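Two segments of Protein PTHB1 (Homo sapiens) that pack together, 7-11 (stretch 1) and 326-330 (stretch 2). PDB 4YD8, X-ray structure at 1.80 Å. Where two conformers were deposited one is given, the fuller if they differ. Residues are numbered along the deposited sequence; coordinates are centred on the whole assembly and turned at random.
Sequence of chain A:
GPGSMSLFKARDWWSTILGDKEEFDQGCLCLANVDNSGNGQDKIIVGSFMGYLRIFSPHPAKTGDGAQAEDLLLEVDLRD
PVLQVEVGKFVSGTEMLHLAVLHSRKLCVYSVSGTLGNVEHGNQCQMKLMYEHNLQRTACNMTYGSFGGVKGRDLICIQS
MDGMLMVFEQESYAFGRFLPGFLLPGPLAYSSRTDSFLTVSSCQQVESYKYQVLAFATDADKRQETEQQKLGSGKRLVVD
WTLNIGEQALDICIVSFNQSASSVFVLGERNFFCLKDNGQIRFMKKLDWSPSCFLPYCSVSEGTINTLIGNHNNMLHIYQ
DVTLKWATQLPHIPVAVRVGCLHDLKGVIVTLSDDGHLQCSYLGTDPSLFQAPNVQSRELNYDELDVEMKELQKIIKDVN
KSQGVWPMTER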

# COMPACT_ATOMS: atom_id res chain seq x y z
N LEU A 7 -2.68 -16.73 -19.44
CA LEU A 7 -1.91 -16.69 -20.68
C LEU A 7 -0.48 -17.17 -20.44
O LEU A 7 -0.15 -18.33 -20.72
CB LEU A 7 -1.92 -15.27 -21.26
CG LEU A 7 -1.22 -14.95 -22.57
CD1 LEU A 7 -1.62 -15.92 -23.67
CD2 LEU A 7 -1.56 -13.53 -22.97
N PHE A 8 0.36 -16.29 -19.92
CA PHE A 8 1.69 -16.70 -19.46
C PHE A 8 1.58 -17.26 -18.05
O PHE A 8 0.75 -16.82 -17.26
CB PHE A 8 2.66 -15.52 -19.49
N LYS A 9 2.39 -18.26 -17.73
CA LYS A 9 2.49 -18.67 -16.33
C LYS A 9 3.40 -17.65 -15.67
O LYS A 9 4.10 -16.90 -16.37
CB LYS A 9 3.02 -20.09 -16.20
N ALA A 10 3.38 -17.58 -14.35
CA ALA A 10 4.24 -16.65 -13.63
C ALA A 10 5.70 -17.07 -13.72
O ALA A 10 6.01 -18.26 -13.66
CB ALA A 10 3.81 -16.53 -12.18
N ARG A 11 6.58 -16.09 -13.90
CA ARG A 11 8.02 -16.32 -13.80
C ARG A 11 8.39 -16.11 -12.34
O ARG A 11 9.07 -15.15 -11.98
CB ARG A 11 8.80 -15.37 -14.71
CG ARG A 11 9.05 -15.85 -16.13
CD ARG A 11 7.79 -16.11 -16.94
NE ARG A 11 8.11 -16.84 -18.16
CZ ARG A 11 7.22 -17.41 -18.96
NH1 ARG A 11 5.92 -17.34 -18.69
NH2 ARG A 11 7.63 -18.06 -20.05
N TRP A 326 -0.59 -7.50 -20.90
CA TRP A 326 0.03 -8.71 -20.35
C TRP A 326 -0.89 -9.34 -19.33
O TRP A 326 -1.61 -8.64 -18.63
CB TRP A 326 1.35 -8.33 -19.70
CG TRP A 326 2.15 -9.42 -19.05
CD1 TRP A 326 3.01 -10.29 -19.66
CD2 TRP A 326 2.25 -9.68 -17.64
NE1 TRP A 326 3.60 -11.10 -18.72
CE2 TRP A 326 3.17 -10.74 -17.48
CE3 TRP A 326 1.64 -9.14 -16.51
CZ2 TRP A 326 3.50 -11.25 -16.22
CZ3 TRP A 326 1.97 -9.66 -15.26
CH2 TRP A 326 2.88 -10.71 -15.13
N ALA A 327 -0.85 -10.67 -19.26
CA ALA A 327 -1.69 -11.40 -18.32
C ALA A 327 -1.03 -12.68 -17.86
O ALA A 327 -0.44 -13.40 -18.66
CB ALA A 327 -3.06 -11.72 -18.97
N THR A 328 -1.13 -12.96 -16.56
CA THR A 328 -0.60 -14.18 -15.98
C THR A 328 -1.59 -14.81 -15.01
O THR A 328 -2.33 -14.10 -14.33
CB THR A 328 0.71 -13.88 -15.25
OG1 THR A 328 1.63 -13.31 -16.18
CG2 THR A 328 1.32 -15.13 -14.68
N GLN A 329 -1.56 -16.14 -14.93
CA GLN A 329 -2.33 -16.86 -13.94
C GLN A 329 -1.50 -16.96 -12.68
O GLN A 329 -0.32 -17.32 -12.74
CB GLN A 329 -2.73 -18.24 -14.45
CG GLN A 329 -3.70 -18.99 -13.54
CD GLN A 329 -4.18 -20.30 -14.14
OE1 GLN A 329 -3.68 -20.74 -15.18
NE2 GLN A 329 -5.16 -20.93 -13.49
N LEU A 330 -2.11 -16.62 -11.55
CA LEU A 330 -1.48 -16.81 -10.26
C LEU A 330 -2.06 -18.07 -9.61
O LEU A 330 -3.19 -18.44 -9.90
CB LEU A 330 -1.71 -15.60 -9.35
CG LEU A 330 -1.37 -14.21 -9.91
CD1 LEU A 330 -1.62 -13.15 -8.84
CD2 LEU A 330 0.07 -14.16 -10.40
O HOH W 1 4.90 -13.86 -16.75

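The most unusual feature of this contact is the methyl group of Thr328, which is set against the backbone of Phe8 to Ala10 beside a short parallel bridge. Phe8 is central to the pairing: its backbone hydrogen-bonds with the strand 326-329, while its model ends at CB and the ring is not modelled. Two residues more than 300 positions apart, Phe8 and Thr328, form a parallel bridge with their CA atoms 4.9 Å apart and their side chains on the same face of the sheet. Phe8 bonds to the residues flanking Thr328, as parallel pairing requires. Its N donates to Ala327 O at 3.3 Å with an N-H...O angle of 154°, and its O receives a weak hydrogen bond from Gln329 N at 3.4 Å. Between these two bonds, Thr328 CA approaches Phe8 O to 3.2 Å in a CA-H...O contact, so that the one carbonyl oxygen is engaged by two successive residues of the strand.

The pairing is short. The touching parts run 66° apart, a divergence in keeping with a bridge that does not extend into a long ladder. At the far end, Ala10 N lies 4.0 Å from Gln329 O, too distant for a hydrogen bond.

Thr328 supplies the closest side-chain approach. With chi1 at -58° (m), its CG2 methyl lies against the backbone of stretch 1, 3.1 Å from Phe8 O, 3.4 Å from Lys9 C and 3.2 Å from Ala10 N. The first of these is tight for a methyl carbon against a carbonyl oxygen. The same CG2 lies 3.8 Å from Ala10 CB, an additional methyl-to-methyl contact beyond the hydrogen-bonded section. Its OG1 takes another route: a water receives or gives a weak hydrogen bond at 3.4 Å from Thr328 OG1, and the same water donates to Lys9 O, its oxygen 3.2 Å from that atom. The water thus links the two stretches where no direct bond joins these residues.

Before the bridge, Leu7 packs beside Ala327. Leu7 CB is 3.5 Å from Ala327 O, the oxygen that accepts from Phe8 N, and 4.4 Å from Ala327 CB, a modest apolar contact between side chains that both point sideways. Lys9, also modelled only to CB, adds little area to the interface. Its carbonyl is nevertheless well occupied, because Arg11 folds back along its own stretch and donates from NH1 to Lys9 O at 3.0 Å, while Arg11 itself makes no contact with stretch 2. Altogether the two stretches bury 286 Å², a small interface combining one sound and one weak backbone hydrogen bond with packing of Thr328, Leu7, Ala327 and Ala10.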